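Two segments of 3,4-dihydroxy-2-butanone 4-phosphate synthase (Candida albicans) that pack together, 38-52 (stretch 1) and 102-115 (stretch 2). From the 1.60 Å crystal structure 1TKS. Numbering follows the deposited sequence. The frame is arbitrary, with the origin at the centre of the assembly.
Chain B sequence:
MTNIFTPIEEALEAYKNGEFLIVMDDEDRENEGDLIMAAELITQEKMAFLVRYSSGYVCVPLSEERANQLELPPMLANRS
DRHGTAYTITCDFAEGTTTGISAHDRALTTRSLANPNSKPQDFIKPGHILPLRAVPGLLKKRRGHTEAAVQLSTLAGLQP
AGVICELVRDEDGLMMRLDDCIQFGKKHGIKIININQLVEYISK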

# COMPACT_ATOMS: atom_id res chain seq x y z
N ALA B 38 -8.34 -11.87 -11.17
CA ALA B 38 -9.26 -11.04 -11.93
C ALA B 38 -9.83 -9.92 -11.06
O ALA B 38 -10.35 -10.17 -9.97
CB ALA B 38 -10.40 -11.89 -12.48
N ALA B 39 -9.73 -8.68 -11.54
CA ALA B 39 -10.22 -7.54 -10.79
C ALA B 39 -11.72 -7.63 -10.49
O ALA B 39 -12.16 -7.31 -9.38
CB ALA B 39 -9.93 -6.24 -11.56
N GLU B 40 -12.50 -8.07 -11.47
CA GLU B 40 -13.94 -8.17 -11.30
C GLU B 40 -14.38 -9.26 -10.34
O GLU B 40 -15.54 -9.30 -9.92
CB GLU B 40 -14.61 -8.41 -12.66
CG GLU B 40 -14.18 -9.68 -13.36
CD GLU B 40 -14.60 -9.71 -14.81
OE1 GLU B 40 -15.74 -10.11 -15.10
OE2 GLU B 40 -13.78 -9.32 -15.66
N LEU B 41 -13.46 -10.14 -9.95
CA LEU B 41 -13.83 -11.24 -9.06
C LEU B 41 -13.29 -11.14 -7.64
O LEU B 41 -13.62 -11.98 -6.81
CB LEU B 41 -13.37 -12.57 -9.67
CG LEU B 41 -13.88 -12.89 -11.08
CD1 LEU B 41 -13.27 -14.21 -11.55
CD2 LEU B 41 -15.40 -12.98 -11.07
N ILE B 42 -12.48 -10.12 -7.36
CA ILE B 42 -11.92 -9.99 -6.02
C ILE B 42 -12.94 -9.54 -4.98
O ILE B 42 -13.53 -8.47 -5.07
CB ILE B 42 -10.68 -9.04 -6.01
CG1 ILE B 42 -9.94 -9.17 -4.68
CG2 ILE B 42 -11.11 -7.59 -6.23
CD1 ILE B 42 -8.54 -8.57 -4.70
N THR B 43 -13.14 -10.41 -3.99
CA THR B 43 -14.08 -10.16 -2.91
C THR B 43 -13.38 -9.54 -1.72
O THR B 43 -12.15 -9.41 -1.70
CB THR B 43 -14.72 -11.47 -2.42
OG1 THR B 43 -13.68 -12.35 -1.97
CG2 THR B 43 -15.48 -12.15 -3.54
N GLN B 44 -14.16 -9.17 -0.71
CA GLN B 44 -13.62 -8.60 0.51
C GLN B 44 -12.64 -9.58 1.12
O GLN B 44 -11.53 -9.21 1.49
CB GLN B 44 -14.76 -8.31 1.51
CG GLN B 44 -14.33 -7.54 2.75
CD GLN B 44 -13.75 -8.42 3.85
OE1 GLN B 44 -13.29 -7.91 4.87
NE2 GLN B 44 -13.79 -9.73 3.66
N GLU B 45 -13.05 -10.85 1.22
CA GLU B 45 -12.19 -11.87 1.80
C GLU B 45 -10.92 -12.08 0.99
O GLU B 45 -9.84 -12.24 1.56
CB GLU B 45 -12.93 -13.22 1.90
CG GLU B 45 -14.15 -13.25 2.80
CD GLU B 45 -15.34 -12.50 2.23
OE1 GLU B 45 -15.38 -12.27 1.00
OE2 GLU B 45 -16.25 -12.15 3.01
N LYS B 46 -11.03 -12.07 -0.33
CA LYS B 46 -9.86 -12.27 -1.18
C LYS B 46 -8.90 -11.09 -1.11
O LYS B 46 -7.68 -11.27 -1.22
CB LYS B 46 -10.30 -12.53 -2.62
CG LYS B 46 -10.90 -13.92 -2.80
CD LYS B 46 -11.56 -14.08 -4.16
CE LYS B 46 -11.98 -15.53 -4.36
NZ LYS B 46 -12.66 -15.74 -5.67
N MET B 47 -9.45 -9.90 -0.93
CA MET B 47 -8.62 -8.70 -0.81
C MET B 47 -7.91 -8.75 0.55
O MET B 47 -6.75 -8.36 0.68
CB MET B 47 -9.46 -7.43 -0.90
CG MET B 47 -8.64 -6.15 -0.71
SD MET B 47 -7.39 -5.83 -1.99
CE MET B 47 -5.97 -6.63 -1.38
N ALA B 48 -8.63 -9.23 1.57
CA ALA B 48 -8.04 -9.32 2.89
C ALA B 48 -6.87 -10.31 2.83
O ALA B 48 -5.84 -10.11 3.48
CB ALA B 48 -9.07 -9.79 3.91
N PHE B 49 -7.04 -11.37 2.04
CA PHE B 49 -6.00 -12.38 1.88
C PHE B 49 -4.81 -11.76 1.16
O PHE B 49 -3.66 -11.91 1.60
CB PHE B 49 -6.54 -13.55 1.05
CG PHE B 49 -5.56 -14.67 0.87
CD1 PHE B 49 -5.44 -15.68 1.82
CD2 PHE B 49 -4.77 -14.73 -0.28
CE1 PHE B 49 -4.55 -16.74 1.63
CE2 PHE B 49 -3.87 -15.79 -0.47
CZ PHE B 49 -3.76 -16.79 0.49
N LEU B 50 -5.08 -11.05 0.07
CA LEU B 50 -4.02 -10.40 -0.69
C LEU B 50 -3.20 -9.45 0.19
O LEU B 50 -1.98 -9.50 0.18
CB LEU B 50 -4.62 -9.64 -1.88
CG LEU B 50 -3.61 -8.91 -2.79
CD1 LEU B 50 -2.59 -9.91 -3.34
CD2 LEU B 50 -4.35 -8.23 -3.93
N VAL B 51 -3.89 -8.60 0.94
CA VAL B 51 -3.21 -7.65 1.82
C VAL B 51 -2.42 -8.36 2.92
O VAL B 51 -1.27 -8.01 3.20
CB VAL B 51 -4.22 -6.67 2.47
CG1 VAL B 51 -3.54 -5.82 3.53
CG2 VAL B 51 -4.80 -5.76 1.40
N ARG B 52 -3.02 -9.37 3.53
CA ARG B 52 -2.38 -10.12 4.61
C ARG B 52 -1.01 -10.69 4.28
O ARG B 52 -0.11 -10.68 5.12
CB ARG B 52 -3.31 -11.24 5.08
CG ARG B 52 -2.64 -12.29 5.96
CD ARG B 52 -2.30 -11.77 7.35
NE ARG B 52 -1.63 -12.82 8.12
CZ ARG B 52 -0.36 -13.16 7.97
NH1 ARG B 52 0.40 -12.53 7.08
NH2 ARG B 52 0.16 -14.15 8.68
N SER B 102 -10.18 -0.01 3.60
CA SER B 102 -10.63 -1.30 4.11
C SER B 102 -10.60 -2.36 3.01
O SER B 102 -10.63 -2.03 1.82
CB SER B 102 -12.05 -1.19 4.67
OG SER B 102 -13.01 -1.09 3.64
N ALA B 103 -10.54 -3.62 3.40
CA ALA B 103 -10.53 -4.70 2.42
C ALA B 103 -11.81 -4.61 1.59
O ALA B 103 -11.78 -4.77 0.37
CB ALA B 103 -10.46 -6.05 3.13
N HIS B 104 -12.93 -4.34 2.25
CA HIS B 104 -14.22 -4.22 1.57
C HIS B 104 -14.19 -3.12 0.52
O HIS B 104 -14.63 -3.32 -0.62
CB HIS B 104 -15.32 -3.91 2.58
CG HIS B 104 -16.57 -3.36 1.97
ND1 HIS B 104 -17.66 -4.14 1.64
CD2 HIS B 104 -16.89 -2.10 1.58
CE1 HIS B 104 -18.59 -3.38 1.09
NE2 HIS B 104 -18.15 -2.14 1.03
N ASP B 105 -13.68 -1.96 0.91
CA ASP B 105 -13.61 -0.81 0.01
C ASP B 105 -12.64 -1.01 -1.15
O ASP B 105 -12.98 -0.74 -2.30
CB ASP B 105 -13.24 0.45 0.79
CG ASP B 105 -14.38 0.95 1.69
OD1 ASP B 105 -15.42 0.26 1.79
OD2 ASP B 105 -14.22 2.03 2.29
N ARG B 106 -11.43 -1.49 -0.86
CA ARG B 106 -10.46 -1.71 -1.93
C ARG B 106 -10.95 -2.78 -2.90
O ARG B 106 -10.72 -2.67 -4.10
CB ARG B 106 -9.08 -2.08 -1.36
CG ARG B 106 -8.32 -0.84 -0.89
CD ARG B 106 -6.82 -1.07 -0.78
NE ARG B 106 -6.42 -1.69 0.47
CZ ARG B 106 -5.15 -1.92 0.81
NH1 ARG B 106 -4.18 -1.58 -0.03
NH2 ARG B 106 -4.85 -2.47 1.97
N ALA B 107 -11.65 -3.79 -2.40
CA ALA B 107 -12.18 -4.83 -3.27
C ALA B 107 -13.28 -4.24 -4.15
O ALA B 107 -13.34 -4.52 -5.35
CB ALA B 107 -12.73 -5.99 -2.44
N LEU B 108 -14.15 -3.42 -3.56
CA LEU B 108 -15.24 -2.80 -4.30
C LEU B 108 -14.70 -1.89 -5.39
O LEU B 108 -15.18 -1.89 -6.52
CB LEU B 108 -16.15 -2.00 -3.35
CG LEU B 108 -17.29 -1.14 -3.94
CD1 LEU B 108 -18.18 -2.00 -4.83
CD2 LEU B 108 -18.11 -0.53 -2.80
N THR B 109 -13.68 -1.10 -5.05
CA THR B 109 -13.09 -0.20 -6.03
C THR B 109 -12.47 -1.00 -7.17
O THR B 109 -12.61 -0.64 -8.34
CB THR B 109 -12.01 0.69 -5.38
OG1 THR B 109 -12.64 1.56 -4.43
CG2 THR B 109 -11.28 1.51 -6.43
N THR B 110 -11.78 -2.09 -6.83
CA THR B 110 -11.15 -2.92 -7.84
C THR B 110 -12.17 -3.53 -8.80
O THR B 110 -11.98 -3.50 -10.02
CB THR B 110 -10.32 -4.04 -7.18
OG1 THR B 110 -9.29 -3.44 -6.38
CG2 THR B 110 -9.67 -4.93 -8.23
N ARG B 111 -13.27 -4.06 -8.27
CA ARG B 111 -14.30 -4.65 -9.11
C ARG B 111 -14.93 -3.56 -9.98
O ARG B 111 -15.26 -3.80 -11.15
CB ARG B 111 -15.39 -5.32 -8.26
CG ARG B 111 -14.91 -6.52 -7.42
CD ARG B 111 -16.09 -7.34 -6.90
NE ARG B 111 -17.02 -6.54 -6.11
CZ ARG B 111 -16.85 -6.24 -4.82
NH1 ARG B 111 -15.79 -6.68 -4.16
NH2 ARG B 111 -17.75 -5.49 -4.20
N SER B 112 -15.08 -2.37 -9.41
CA SER B 112 -15.67 -1.25 -10.13
C SER B 112 -14.80 -0.80 -11.30
O SER B 112 -15.31 -0.37 -12.34
CB SER B 112 -15.92 -0.09 -9.17
OG SER B 112 -16.85 -0.48 -8.16
N LEU B 113 -13.48 -0.88 -11.14
CA LEU B 113 -12.61 -0.48 -12.24
C LEU B 113 -12.77 -1.46 -13.40
O LEU B 113 -12.58 -1.09 -14.56
CB LEU B 113 -11.15 -0.42 -11.78
CG LEU B 113 -10.84 0.74 -10.82
CD1 LEU B 113 -9.54 0.48 -10.08
CD2 LEU B 113 -10.77 2.05 -11.60
N ALA B 114 -13.13 -2.70 -13.09
CA ALA B 114 -13.30 -3.69 -14.15
C ALA B 114 -14.69 -3.62 -14.79
O ALA B 114 -14.85 -3.93 -15.96
CB ALA B 114 -13.06 -5.09 -13.59
N ASN B 115 -15.69 -3.19 -14.01
CA ASN B 115 -17.07 -3.11 -14.49
C ASN B 115 -17.24 -2.17 -15.69
O ASN B 115 -16.98 -0.97 -15.59
CB ASN B 115 -17.99 -2.65 -13.36
CG ASN B 115 -19.45 -2.95 -13.64
OD1 ASN B 115 -19.95 -2.71 -14.74
ND2 ASN B 115 -20.15 -3.48 -12.64
O HOH W 1 -13.28 -4.83 5.10

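Stretch 1 enters as a turn and becomes a helix at Gln-44; stretch 2 is almost entirely one helix, from Ala-103 to Ala-114. The two helix axes approach to 7.9 Å with 108° between their N-to-C directions, so the helices cross steeply, and the turn before the first helix lies along the second. So close an approach suits small residues, and stretch 2 turns the CA-to-CB bonds of Ala-103, Ala-107 and Ala-114 toward its partner.

The Ala-39 methyl group meets both Thr-110 (CB to CG2, 3.6 Å) and Ala-114 (CB to CB, 3.9 Å). Thr-110 presents its methyl here while its hydroxyl bonds within its own helix, OG1 donating to Arg-106 O at 2.8 Å. Backbones also come close: Ala-39 O lies 3.4 Å from Arg-111 CA, a CA-H...O contact. At Glu-40 both N (3.7 Å) and CB (3.8 Å) touch Ala-114 CB, although the CA-to-CB bond points away overall; OE2 is hydrogen-bonded elsewhere in the structure.

Ile-42 serves in two ways. Its CG2 packs on Thr-110 CG2 at 3.6 Å, and its carbonyl O accepts from Arg-111 NH1 at 3.0 Å, the only direct hydrogen bond between the stretches. The N-H...O angle of 164° is nearly straight, and the oxygen lies near the guanidinium plane, where the N-H groups point. A long arginine can thus reach a turn carbonyl from the neighbouring helix.

Thr-43 caps the first helix: its OG1 accepts from Lys-46 N at 3.1 Å, satisfying an amide that has no preceding helical turn to bond to. Ser-102 does the same for the second helix, OG accepting from Asp-105 N at 2.9 Å. Thr-43 O also rests 3.5 Å from Ala-107 CB.

Gln-44 lays its aliphatic CG 3.5 Å from His-104 CA. Its amide oxygen OE1 accepts from a water (3.1 Å), which in turn accepts from His-104 N (2.9 Å), so the water bridges to a free amide in the first turn of helix 2.

Met-47, its CA-to-CB bond toward the partner, packs the base of its unbranched apolar side chain on the helix: CB lies 3.9 Å from Ala-107 CB, and CG lies 3.6 Å from Ala-103 O. Ala-48 adds a methyl contact, CB to Ala-103 CB at 4.1 Å. One turn beyond Met-47, Val-51 sets CG2 over one face of the Arg-106 guanidinium, 3.3 Å from NH2; that face has no N-H to offer, so an apolar methyl suits it.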